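Local coordinates for protein acetyltransferase (Sinorhizobium meliloti, PDB 4JXR) that probably transfers the acetyl group of acetyl-CoA to an acceptor amine such as phosphinothricin, as a member of the GNAT superfamily, at residues E19-S24 / T35-A40; S47-N52 / Y71-R76; G53-V58 / T113-R118; E107-C112 / R164-G169. All coordinates share one frame; numbering follows the deposited sequence.

In the fold
From the N terminus, helix 14-27 meets the chain again at 35-40, where contact 1 closes the short loop that leads into helix 39-51. The far end of that helix opens contact 2, which packs 47-52 against strand 66-74 at 71-76. Contact 3 starts inside that span, at 53-58, and ends at 113-118 beyond it, so the two cross; they touch where Pro55 pairs with Ala72. Contact 4, from 107-112 to 164-169, crosses contact 3 in turn, and both use helix 100-115. Contact 1 stands apart, in series with the others, whereas contacts 2, 3 and 4 bind helices 39-51 and 100-115 to one mixed sheet.

Contact 1. Residues E19-S24 / T35-A40; sequences EIYRES and TPPSEA
Arg22 and Pro36 bring the two backbones together, their CA atoms 5.0 Å apart, where residues 19-24 in the middle of helix 14-27 face the loop that runs through Pro36 and Pro37 into helix 39-51. Ser38 is the N-cap of that second helix, its OG bonded to the backbone N of Glu41. Two consecutive prolines receive two consecutive helix residues. Arg22 slants across the first: CG and the guanidinium both rest on the Pro36 ring, the chain, extended from CG to NE, laying the guanidinium there with Arg22 NH1 3.6 Å from Pro36 CB. Pro36 CG sits over one guanidinium face, offset toward its rim. Tyr21, with CG anti to the backbone N (chi1 -169°), meets the second proline by its ring edge, Tyr21 CE2 lying 3.6 Å from Pro37 CD, and the two side chains stand at about a right angle. Tyr21 OH is hydrogen-bonded to Thr31 and Glu33, within the connection between the two helices, while another ring, that of Tyr90, meets Tyr21 edge-to-face. In the modelled conformer of Arg22, a water at the in-plane edge of the guanidinium accepts from NH1 and donates to Pro37 O, both at 3.1 Å. The chemistry is thus divided: apolar proline surface packs against the buried tyrosine's edge and the arginine chain, and in this conformer the polar link passes through water.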
loop_
_atom_site.group_PDB
_atom_site.type_symbol
_atom_site.label_atom_id
_atom_site.label_comp_id
_atom_site.label_asym_id
_atom_site.label_seq_id
_atom_site.Cartn_x
_atom_site.Cartn_y
_atom_site.Cartn_z
ATOM N N GLU A 19 -22.711 -0.314 8.804
ATOM C CA GLU A 19 -23.062 0.914 9.551
ATOM C C GLU A 19 -21.894 1.589 10.429
ATOM O O GLU A 19 -21.619 2.807 10.475
ATOM C CB GLU A 19 -24.279 0.725 10.453
ATOM C CG GLU A 19 -24.656 2.045 11.168
ATOM C CD GLU A 19 -24.710 3.273 10.227
ATOM O OE1 GLU A 19 -24.068 4.354 10.504
ATOM O OE2 GLU A 19 -25.412 3.151 9.201
ATOM N N ILE A 20 -21.125 0.649 11.027
ATOM C CA ILE A 20 -19.952 1.059 11.762
ATOM C C ILE A 20 -18.967 1.728 10.829
ATOM O O ILE A 20 -18.419 2.795 11.120
ATOM C CB ILE A 20 -19.323 -0.107 12.533
ATOM C CG1 ILE A 20 -20.256 -0.576 13.636
ATOM C CG2 ILE A 20 -17.979 0.242 13.101
ATOM C CD1 ILE A 20 -19.921 -1.938 14.204
ATOM N N TYR A 21 -18.693 1.078 9.707
ATOM C CA TYR A 21 -17.747 1.639 8.762
ATOM C C TYR A 21 -18.269 2.960 8.185
ATOM O O TYR A 21 -17.500 3.899 8.016
ATOM C CB TYR A 21 -17.432 0.644 7.645
ATOM C CG TYR A 21 -16.264 1.070 6.772
ATOM C CD1 TYR A 21 -15.000 1.258 7.312
ATOM C CD2 TYR A 21 -16.428 1.286 5.415
ATOM C CE1 TYR A 21 -13.938 1.656 6.522
ATOM C CE2 TYR A 21 -15.369 1.680 4.615
ATOM C CZ TYR A 21 -14.123 1.862 5.178
ATOM O OH TYR A 21 -13.054 2.252 4.408
ATOM N N ARG A 22 -19.567 3.030 7.882
ATOM C CA ARG A 22 -20.136 4.273 7.369
ATOM C C ARG A 22 -19.828 5.460 8.311
ATOM O O ARG A 22 -19.430 6.547 7.862
ATOM C CB ARG A 22 -21.645 4.114 7.198
ATOM C CG ARG A 22 -22.372 5.405 6.822
ATOM C CD ARG A 22 -23.880 5.193 6.577
ATOM N NE ARG A 22 -24.463 6.392 5.952
ATOM C CZ ARG A 22 -24.582 6.583 4.642
ATOM N NH1 ARG A 22 -24.230 5.634 3.772
ATOM N NH2 ARG A 22 -25.078 7.726 4.211
ATOM N N GLU A 23 -20.027 5.248 9.612
ATOM C CA GLU A 23 -19.821 6.319 10.581
ATOM C C GLU A 23 -18.350 6.725 10.519
ATOM O O GLU A 23 -18.009 7.929 10.631
ATOM C CB GLU A 23 -20.254 5.854 11.967
ATOM C CG GLU A 23 -20.254 6.935 13.041
ATOM C CD GLU A 23 -18.904 7.386 13.569
ATOM O OE1 GLU A 23 -17.880 6.612 13.658
ATOM O OE2 GLU A 23 -18.932 8.568 14.048
ATOM N N SER A 24 -17.439 5.754 10.419
ATOM C CA SER A 24 -16.005 6.057 10.330
ATOM C C SER A 24 -15.670 6.810 9.054
ATOM O O SER A 24 -14.888 7.788 9.066
ATOM C CB SER A 24 -15.201 4.764 10.390
ATOM O OG SER A 24 -13.789 5.006 10.385
ATOM N N THR A 35 -16.721 8.057 0.401
ATOM C CA THR A 35 -18.117 7.665 0.201
ATOM C C THR A 35 -18.351 6.349 0.902
ATOM O O THR A 35 -17.663 5.378 0.595
ATOM C CB THR A 35 -18.444 7.570 -1.298
ATOM O OG1 THR A 35 -18.185 8.860 -1.902
ATOM C CG2 THR A 35 -19.894 7.184 -1.504
ATOM N N PRO A 36 -19.303 6.265 1.823
ATOM C CA PRO A 36 -19.510 4.966 2.467
ATOM C C PRO A 36 -19.872 3.882 1.488
ATOM O O PRO A 36 -20.803 4.055 0.670
ATOM C CB PRO A 36 -20.698 5.221 3.390
ATOM C CG PRO A 36 -20.588 6.714 3.706
ATOM C CD PRO A 36 -20.140 7.316 2.429
ATOM N N PRO A 37 -19.224 2.722 1.559
ATOM C CA PRO A 37 -19.626 1.615 0.724
ATOM C C PRO A 37 -20.980 1.105 1.129
ATOM O O PRO A 37 -21.376 1.160 2.269
ATOM C CB PRO A 37 -18.548 0.575 0.934
ATOM C CG PRO A 37 -17.407 1.309 1.538
ATOM C CD PRO A 37 -17.940 2.488 2.252
ATOM N N SER A 38 -21.688 0.541 0.151
ATOM C CA SER A 38 -22.927 -0.157 0.440
ATOM C C SER A 38 -22.648 -1.470 1.173
ATOM O O SER A 38 -21.533 -1.985 1.171
ATOM C CB SER A 38 -23.617 -0.483 -0.896
ATOM O OG SER A 38 -22.850 -1.446 -1.583
ATOM N N GLU A 39 -23.701 -2.045 1.766
ATOM C CA GLU A 39 -23.598 -3.341 2.353
ATOM C C GLU A 39 -23.144 -4.375 1.346
ATOM O O GLU A 39 -22.349 -5.258 1.638
ATOM C CB GLU A 39 -24.903 -3.737 3.034
ATOM C CG GLU A 39 -24.794 -5.056 3.763
ATOM C CD GLU A 39 -26.075 -5.505 4.489
ATOM O OE1 GLU A 39 -26.893 -4.672 4.765
ATOM O OE2 GLU A 39 -26.150 -6.735 4.731
ATOM N N ALA A 40 -23.623 -4.263 0.097
ATOM C CA ALA A 40 -23.229 -5.188 -0.949
ATOM C C ALA A 40 -21.690 -5.125 -1.160
ATOM O O ALA A 40 -21.057 -6.157 -1.335
ATOM C CB ALA A 40 -23.925 -4.874 -2.247
HETATM O O HOH W 1 -23.514 2.627 4.039
#

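Contact 2. Residues S47-N52 / Y71-R76; sequences STITGN and YASAFR
Ile49 lays its CD1 methyl over one face of the Tyr71 ring, a CH-pi contact with CD1 3.8 Å from the ring centroid and 14° off the ring normal. This is helix-on-sheet packing in the GNAT fold: the last turns of helix 39-51 lie across strand 66-74, the short axes 8.8 Å apart and their directions at 81°. At this near-perpendicular crossing a single helix residue spans three successive strand residues. Tyr71 holds its CG between the backbone N and the carbonyl carbon (chi1 60°), an arrangement that raises the ring from the strand toward the helix. Its ring also meets that of Tyr56 on the neighbouring strand, the planes at about 30°. The other branch of Ile49 is directed elsewhere: CG2, anti to the backbone N, comes within 3.5 Å of Ala72 O, a carbonyl oxygen that this packing buries without a polar partner in the model. Ala72 itself turns its methyl from the helix, while its backbone pairs with Pro55, just before the adjacent strand 56-60. On the third strand residue, Ser73, the hydroxyl comes up beside the isoleucine chain, and Ile49 CG1 lies 4.0 Å from Ser73 OG. The polar side of the contact is therefore indirect and lies at the helix end, where the side chain of Asn52 reaches a water shared with this serine. The water accepts from Asn52 ND2 at 3.0 Å and lies 2.9 Å from Ser73 OG.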
loop_
_atom_site.group_PDB
_atom_site.type_symbol
_atom_site.label_atom_id
_atom_site.label_comp_id
_atom_site.label_asym_id
_atom_site.label_seq_id
_atom_site.Cartn_x
_atom_site.Cartn_y
_atom_site.Cartn_z
ATOM N N SER A 47 -16.112 -11.287 1.735
ATOM C CA SER A 47 -15.962 -12.544 0.992
ATOM C C SER A 47 -14.509 -12.724 0.559
ATOM O O SER A 47 -13.935 -13.813 0.637
ATOM C CB SER A 47 -16.968 -12.533 -0.207
ATOM O OG SER A 47 -16.813 -13.678 -1.017
ATOM N N THR A 48 -13.917 -11.658 0.063
ATOM C CA THR A 48 -12.570 -11.719 -0.441
ATOM C C THR A 48 -11.543 -11.952 0.678
ATOM O O THR A 48 -10.637 -12.784 0.569
ATOM C CB THR A 48 -12.246 -10.442 -1.236
ATOM O OG1 THR A 48 -13.201 -10.299 -2.300
ATOM C CG2 THR A 48 -10.841 -10.458 -1.796
ATOM N N ILE A 49 -11.663 -11.177 1.746
ATOM C CA ILE A 49 -10.738 -11.268 2.869
ATOM C C ILE A 49 -10.802 -12.674 3.448
ATOM O O ILE A 49 -9.771 -13.333 3.654
ATOM C CB ILE A 49 -11.070 -10.195 3.907
ATOM C CG1 ILE A 49 -10.783 -8.818 3.373
ATOM C CG2 ILE A 49 -10.349 -10.447 5.222
ATOM C CD1 ILE A 49 -11.506 -7.687 4.094
ATOM N N THR A 50 -11.993 -13.149 3.775
ATOM C CA THR A 50 -12.134 -14.441 4.363
ATOM C C THR A 50 -11.821 -15.550 3.385
ATOM O O THR A 50 -11.278 -16.591 3.801
ATOM C CB THR A 50 -13.538 -14.650 4.979
ATOM O OG1 THR A 50 -14.567 -14.516 3.997
ATOM C CG2 THR A 50 -13.747 -13.673 6.145
ATOM N N GLY A 51 -12.045 -15.356 2.099
ATOM C CA GLY A 51 -11.675 -16.340 1.101
ATOM C C GLY A 51 -10.188 -16.533 1.011
ATOM O O GLY A 51 -9.728 -17.621 0.598
ATOM N N ASN A 52 -9.396 -15.555 1.406
ATOM C CA ASN A 52 -7.957 -15.653 1.469
ATOM C C ASN A 52 -7.440 -16.239 2.780
ATOM O O ASN A 52 -6.238 -16.281 2.995
ATOM C CB ASN A 52 -7.333 -14.277 1.189
ATOM C CG ASN A 52 -7.327 -13.895 -0.250
ATOM O OD1 ASN A 52 -6.999 -14.709 -1.102
ATOM N ND2 ASN A 52 -7.553 -12.628 -0.521
ATOM N N TYR A 71 -10.227 -6.938 11.101
ATOM C CA TYR A 71 -9.732 -8.002 10.250
ATOM C C TYR A 71 -8.281 -7.786 9.942
ATOM O O TYR A 71 -7.761 -6.670 10.060
ATOM C CB TYR A 71 -10.560 -8.147 8.947
ATOM C CG TYR A 71 -10.582 -6.926 8.082
ATOM C CD1 TYR A 71 -9.571 -6.642 7.173
ATOM C CD2 TYR A 71 -11.667 -6.075 8.084
ATOM C CE1 TYR A 71 -9.611 -5.507 6.394
ATOM C CE2 TYR A 71 -11.698 -4.956 7.278
ATOM C CZ TYR A 71 -10.671 -4.685 6.437
ATOM O OH TYR A 71 -10.739 -3.584 5.620
ATOM N N ALA A 72 -7.615 -8.855 9.533
ATOM C CA ALA A 72 -6.332 -8.779 8.895
ATOM C C ALA A 72 -6.497 -9.007 7.419
ATOM O O ALA A 72 -7.409 -9.729 6.987
ATOM C CB ALA A 72 -5.367 -9.817 9.473
ATOM N N SER A 73 -5.654 -8.399 6.619
ATOM C CA SER A 73 -5.641 -8.648 5.204
ATOM C C SER A 73 -4.242 -8.334 4.676
ATOM O O SER A 73 -3.322 -8.015 5.433
ATOM C CB SER A 73 -6.685 -7.804 4.510
ATOM O OG SER A 73 -6.823 -8.243 3.155
ATOM N N ALA A 74 -4.042 -8.454 3.365
ATOM C CA ALA A 74 -2.741 -8.119 2.798
ATOM C C ALA A 74 -2.456 -6.641 2.957
ATOM O O ALA A 74 -3.344 -5.799 2.804
ATOM C CB ALA A 74 -2.717 -8.451 1.337
ATOM N N PHE A 75 -1.182 -6.316 3.146
ATOM C CA PHE A 75 -0.712 -4.952 2.921
ATOM C C PHE A 75 -0.777 -4.649 1.406
ATOM O O PHE A 75 -1.361 -3.664 0.984
ATOM C CB PHE A 75 0.729 -4.859 3.427
ATOM C CG PHE A 75 1.399 -3.576 3.042
ATOM C CD1 PHE A 75 0.995 -2.387 3.554
ATOM C CD2 PHE A 75 2.446 -3.549 2.159
ATOM C CE1 PHE A 75 1.575 -1.185 3.166
ATOM C CE2 PHE A 75 3.038 -2.368 1.756
ATOM C CZ PHE A 75 2.593 -1.175 2.240
ATOM N N ARG A 76 -0.187 -5.517 0.607
ATOM C CA ARG A 76 -0.296 -5.582 -0.829
ATOM C C ARG A 76 -0.309 -7.062 -1.198
ATOM O O ARG A 76 0.375 -7.847 -0.594
ATOM C CB ARG A 76 0.870 -4.884 -1.554
ATOM C CG ARG A 76 0.872 -3.405 -1.391
ATOM C CD ARG A 76 1.995 -2.589 -2.058
ATOM N NE ARG A 76 1.605 -1.182 -2.092
ATOM C CZ ARG A 76 2.314 -0.200 -2.661
ATOM N NH1 ARG A 76 3.534 -0.412 -3.123
ATOM N NH2 ARG A 76 1.806 1.000 -2.727
HETATM O O HOH W 2 -7.883 -10.140 1.201
#

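Contact 3. Residues G53-V58 / T113-R118; sequences GYPYVV and TALGFR
Tyr54 and Phe117 form the aromatic part of the contact. Their planes are nearly parallel, at 26°, but slid so far apart that the rings barely overlap, with centroids separated by 5.6 Å. The touch falls on one corner of each ring, Tyr54 CE1 approaching Phe117 CZ at 3.5 Å, so this is apolar contact between ring carbons and not a well-overlapped stack. In Tyr54 CG lies beside the backbone N and anti to the carbonyl carbon (chi1 -65°), which swings the ring into the gap between the segments although its CB does not itself point across. The tyrosine hydroxyl diverges from the phenylalanine and is hydrogen-bonded to that of Tyr184 in the C-terminal tail, and Pro180 of the same tail packs on Phe117.

Both segments carry the glycine of a Schellman motif that closes a helix, Gly53 after helix 39-51 and Gly116 after helix 100-115, each at positive phi. In the GNAT fold these turns lead into strands 56-60 and 119-125 of the central sheet, and the contact sets the two exits side by side.

Aliphatic packing makes up the rest. Leu115, the last residue of its helix, extends CD1 into the opposite turn, where Leu115 CD1 is 3.9 Å from Pro55 CD; the two side chains pass each other in opposite directions. The same methyl touches backbone, with Leu115 CD1 3.8 Å from Gly53 O.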
loop_
_atom_site.group_PDB
_atom_site.type_symbol
_atom_site.label_atom_id
_atom_site.label_comp_id
_atom_site.label_asym_id
_atom_site.label_seq_id
_atom_site.Cartn_x
_atom_site.Cartn_y
_atom_site.Cartn_z
ATOM N N GLY A 53 -8.335 -16.656 3.655
ATOM C CA GLY A 53 -7.953 -17.303 4.900
ATOM C C GLY A 53 -7.666 -16.362 6.054
ATOM O O GLY A 53 -7.303 -16.818 7.130
ATOM N N TYR A 54 -7.850 -15.063 5.856
ATOM C CA TYR A 54 -7.572 -14.104 6.906
ATOM C C TYR A 54 -8.700 -14.058 7.928
ATOM O O TYR A 54 -9.862 -14.243 7.570
ATOM C CB TYR A 54 -7.432 -12.714 6.273
ATOM C CG TYR A 54 -6.282 -12.528 5.341
ATOM C CD1 TYR A 54 -4.958 -12.677 5.740
ATOM C CD2 TYR A 54 -6.475 -12.128 4.031
ATOM C CE1 TYR A 54 -3.905 -12.441 4.894
ATOM C CE2 TYR A 54 -5.421 -11.879 3.170
ATOM C CZ TYR A 54 -4.120 -12.026 3.603
ATOM O OH TYR A 54 -3.109 -11.756 2.744
ATOM N N PRO A 55 -8.397 -13.721 9.168
ATOM C CA PRO A 55 -9.406 -13.630 10.220
ATOM C C PRO A 55 -10.193 -12.329 10.104
ATOM O O PRO A 55 -9.639 -11.255 9.846
ATOM C CB PRO A 55 -8.591 -13.668 11.505
ATOM C CG PRO A 55 -7.255 -13.046 11.095
ATOM C CD PRO A 55 -7.047 -13.559 9.707
ATOM N N TYR A 56 -11.480 -12.428 10.389
ATOM C CA TYR A 56 -12.413 -11.291 10.347
ATOM C C TYR A 56 -13.351 -11.494 11.529
ATOM O O TYR A 56 -14.066 -12.526 11.583
ATOM C CB TYR A 56 -13.135 -11.281 8.995
ATOM C CG TYR A 56 -13.812 -9.990 8.595
ATOM C CD1 TYR A 56 -14.621 -9.266 9.475
ATOM C CD2 TYR A 56 -13.681 -9.476 7.325
ATOM C CE1 TYR A 56 -15.266 -8.104 9.061
ATOM C CE2 TYR A 56 -14.316 -8.341 6.900
ATOM C CZ TYR A 56 -15.149 -7.666 7.790
ATOM O OH TYR A 56 -15.841 -6.513 7.422
ATOM N N VAL A 57 -13.309 -10.600 12.503
ATOM C CA VAL A 57 -13.944 -10.781 13.783
ATOM C C VAL A 57 -14.805 -9.591 14.179
ATOM O O VAL A 57 -14.634 -8.477 13.664
ATOM C CB VAL A 57 -12.882 -11.104 14.878
ATOM C CG1 VAL A 57 -12.011 -12.322 14.495
ATOM C CG2 VAL A 57 -11.995 -9.944 15.144
ATOM N N VAL A 58 -15.754 -9.860 15.047
ATOM C CA VAL A 58 -16.604 -8.829 15.610
ATOM C C VAL A 58 -16.507 -8.844 17.134
ATOM O O VAL A 58 -16.221 -9.871 17.753
ATOM C CB VAL A 58 -18.075 -8.977 15.183
ATOM C CG1 VAL A 58 -18.230 -8.723 13.688
ATOM C CG2 VAL A 58 -18.645 -10.350 15.548
ATOM N N THR A 113 -0.539 -14.992 14.252
ATOM C CA THR A 113 0.582 -15.780 14.762
ATOM C C THR A 113 0.309 -17.276 14.552
ATOM O O THR A 113 1.138 -17.997 13.989
ATOM C CB THR A 113 0.824 -15.481 16.247
ATOM O OG1 THR A 113 1.155 -14.109 16.408
ATOM C CG2 THR A 113 1.948 -16.306 16.817
ATOM N N ALA A 114 -0.862 -17.734 14.965
ATOM C CA ALA A 114 -1.240 -19.127 14.797
ATOM C C ALA A 114 -1.258 -19.549 13.344
ATOM O O ALA A 114 -0.890 -20.695 13.019
ATOM C CB ALA A 114 -2.595 -19.392 15.443
ATOM N N LEU A 115 -1.732 -18.681 12.461
ATOM C CA LEU A 115 -1.849 -18.997 11.049
ATOM C C LEU A 115 -0.518 -19.063 10.336
ATOM O O LEU A 115 -0.475 -19.679 9.267
ATOM C CB LEU A 115 -2.782 -17.999 10.370
ATOM C CG LEU A 115 -4.259 -18.168 10.671
ATOM C CD1 LEU A 115 -5.046 -16.927 10.210
ATOM C CD2 LEU A 115 -4.817 -19.410 10.078
ATOM N N GLY A 116 0.527 -18.442 10.856
ATOM C CA GLY A 116 1.850 -18.524 10.296
ATOM C C GLY A 116 2.361 -17.285 9.607
ATOM O O GLY A 116 3.399 -17.326 8.963
ATOM N N PHE A 117 1.668 -16.148 9.716
ATOM C CA PHE A 117 2.228 -14.884 9.273
ATOM C C PHE A 117 3.405 -14.488 10.157
ATOM O O PHE A 117 3.517 -14.954 11.291
ATOM C CB PHE A 117 1.142 -13.807 9.232
ATOM C CG PHE A 117 -0.010 -14.155 8.307
ATOM C CD1 PHE A 117 0.148 -14.016 6.941
ATOM C CD2 PHE A 117 -1.185 -14.657 8.766
ATOM C CE1 PHE A 117 -0.856 -14.370 6.081
ATOM C CE2 PHE A 117 -2.193 -14.985 7.933
ATOM C CZ PHE A 117 -2.042 -14.866 6.567
ATOM N N ARG A 118 4.253 -13.618 9.631
ATOM C CA ARG A 118 5.522 -13.276 10.305
ATOM C C ARG A 118 5.680 -11.790 10.663
ATOM O O ARG A 118 6.518 -11.485 11.458
ATOM C CB ARG A 118 6.716 -13.738 9.468
ATOM C CG ARG A 118 6.784 -15.262 9.288
ATOM C CD ARG A 118 6.923 -16.005 10.619
ATOM N NE ARG A 118 7.288 -17.418 10.384
ATOM C CZ ARG A 118 8.536 -17.805 10.140
ATOM N NH1 ARG A 118 9.544 -16.974 10.133
ATOM N NH2 ARG A 118 8.748 -19.088 9.888
#

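Contact 4. Residues E107-C112 / R164-G169; sequences ELVGRC and RPLGEG
Arg164 crosses Val109 at about a right angle, its CB pointing toward helix 100-115 from the end of strand 155-165, a strand of the central GNAT sheet on which this helix packs. Beyond CB the chain stays extended, with CG anti to the backbone N (chi1 -171°). CD passes both valine methyls, 4.2 Å from Val109 CG1. NE then lies near that methyl and gives its N-H to the carbonyl of Leu138, just past the end of helix 129-137. At CZ the guanidinium is laid flat against the valine, Val109 CG1 standing over the centre of one face with CZ 3.5 Å away. NH1 and NH2 flank the same methyl, Arg164 NH2 at 3.7 Å from Val109 CG1. NH1 turns back to its own strand and donates to Pro165 O at 2.9 Å, a bent bond (133° at the hydrogen) tilted from the guanidinium plane. In the modelled conformer these two bonds hold the group at its rim, with a methyl over one face. Leu166, where a type II' turn starts, fills the rest of the contact against the helix. Its CD2 lies 4.0 Å from Val109 CG1, and the other methyl, Leu166 CD1, rests 3.8 Å from Cys112 CB.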
loop_
_atom_site.group_PDB
_atom_site.type_symbol
_atom_site.label_atom_id
_atom_site.label_comp_id
_atom_site.label_asym_id
_atom_site.label_seq_id
_atom_site.Cartn_x
_atom_site.Cartn_y
_atom_site.Cartn_z
ATOM N N GLU A 107 -6.675 -10.340 19.317
ATOM C CA GLU A 107 -7.197 -11.439 18.541
ATOM C C GLU A 107 -6.550 -11.495 17.180
ATOM O O GLU A 107 -6.151 -12.563 16.727
ATOM C CB GLU A 107 -8.729 -11.312 18.454
ATOM C CG GLU A 107 -9.445 -12.228 17.474
ATOM C CD GLU A 107 -9.516 -13.699 17.772
ATOM O OE1 GLU A 107 -8.872 -14.186 18.713
ATOM O OE2 GLU A 107 -10.230 -14.428 17.040
ATOM N N LEU A 108 -6.426 -10.379 16.473
ATOM C CA LEU A 108 -5.757 -10.408 15.186
ATOM C C LEU A 108 -4.316 -10.875 15.330
ATOM O O LEU A 108 -3.849 -11.673 14.510
ATOM C CB LEU A 108 -5.815 -9.064 14.502
ATOM C CG LEU A 108 -7.194 -8.527 14.125
ATOM C CD1 LEU A 108 -7.035 -7.227 13.393
ATOM C CD2 LEU A 108 -7.973 -9.530 13.288
ATOM N N VAL A 109 -3.579 -10.319 16.294
ATOM C CA VAL A 109 -2.198 -10.701 16.515
ATOM C C VAL A 109 -2.120 -12.202 16.788
ATOM O O VAL A 109 -1.294 -12.920 16.205
ATOM C CB VAL A 109 -1.568 -9.882 17.625
ATOM C CG1 VAL A 109 -0.234 -10.472 18.077
ATOM C CG2 VAL A 109 -1.395 -8.431 17.213
ATOM N N GLY A 110 -2.936 -12.702 17.698
ATOM C CA GLY A 110 -2.905 -14.109 18.031
ATOM C C GLY A 110 -3.254 -15.004 16.868
ATOM O O GLY A 110 -2.584 -16.003 16.580
ATOM N N ARG A 111 -4.342 -14.665 16.178
ATOM C CA ARG A 111 -4.798 -15.450 15.030
ATOM C C ARG A 111 -3.713 -15.510 13.978
ATOM O O ARG A 111 -3.429 -16.574 13.418
ATOM C CB ARG A 111 -6.070 -14.878 14.454
ATOM C CG ARG A 111 -7.297 -15.112 15.338
ATOM C CD ARG A 111 -7.820 -16.533 15.196
ATOM N NE ARG A 111 -8.506 -16.793 13.933
ATOM C CZ ARG A 111 -9.776 -16.485 13.703
ATOM N NH1 ARG A 111 -10.470 -15.760 14.557
ATOM N NH2 ARG A 111 -10.380 -16.896 12.608
ATOM N N CYS A 112 -3.128 -14.351 13.624
ATOM C CA CYS A 112 -2.155 -14.329 12.546
ATOM C C CYS A 112 -0.870 -15.017 12.987
ATOM O O CYS A 112 -0.202 -15.590 12.126
ATOM C CB CYS A 112 -1.971 -12.902 12.062
ATOM S SG CYS A 112 -3.410 -12.250 11.181
ATOM N N ARG A 164 4.859 -4.839 13.981
ATOM C CA ARG A 164 5.077 -5.823 15.043
ATOM C C ARG A 164 5.544 -7.126 14.312
ATOM O O ARG A 164 4.822 -7.559 13.426
ATOM C CB ARG A 164 3.760 -6.080 15.816
ATOM C CG ARG A 164 3.975 -6.924 17.077
ATOM C CD ARG A 164 2.629 -7.443 17.597
ATOM N NE ARG A 164 2.678 -8.125 18.877
ATOM C CZ ARG A 164 2.939 -9.409 19.084
ATOM N NH1 ARG A 164 3.392 -10.195 18.112
ATOM N NH2 ARG A 164 2.733 -9.898 20.297
ATOM N N PRO A 165 6.589 -7.846 14.769
ATOM C CA PRO A 165 6.813 -9.203 14.283
ATOM C C PRO A 165 5.723 -10.104 14.841
ATOM O O PRO A 165 5.155 -9.835 15.897
ATOM C CB PRO A 165 8.181 -9.560 14.848
ATOM C CG PRO A 165 8.260 -8.768 16.114
ATOM C CD PRO A 165 7.568 -7.463 15.794
ATOM N N LEU A 166 5.503 -11.194 14.151
ATOM C CA LEU A 166 4.599 -12.237 14.584
ATOM C C LEU A 166 5.377 -13.553 14.661
ATOM O O LEU A 166 6.090 -13.901 13.719
ATOM C CB LEU A 166 3.433 -12.433 13.604
ATOM C CG LEU A 166 2.543 -11.214 13.366
ATOM C CD1 LEU A 166 1.610 -11.509 12.225
ATOM C CD2 LEU A 166 1.770 -10.817 14.610
ATOM N N GLY A 167 5.159 -14.300 15.720
ATOM C CA GLY A 167 5.772 -15.578 15.843
ATOM C C GLY A 167 7.285 -15.525 15.743
ATOM O O GLY A 167 7.930 -14.717 16.370
ATOM N N GLU A 168 7.790 -16.390 14.877
ATOM C CA GLU A 168 9.222 -16.464 14.624
ATOM C C GLU A 168 9.772 -15.242 13.870
ATOM O O GLU A 168 10.970 -15.127 13.755
ATOM C CB GLU A 168 9.553 -17.792 13.904
ATOM C CG GLU A 168 9.320 -18.988 14.834
ATOM C CD GLU A 168 9.450 -20.387 14.191
ATOM O OE1 GLU A 168 9.819 -20.545 13.073
ATOM O OE2 GLU A 168 9.143 -21.379 14.872
ATOM N N GLY A 169 8.913 -14.398 13.281
ATOM C CA GLY A 169 9.382 -13.160 12.646
ATOM C C GLY A 169 10.372 -13.483 11.533
ATOM O O GLY A 169 10.114 -14.300 10.666
#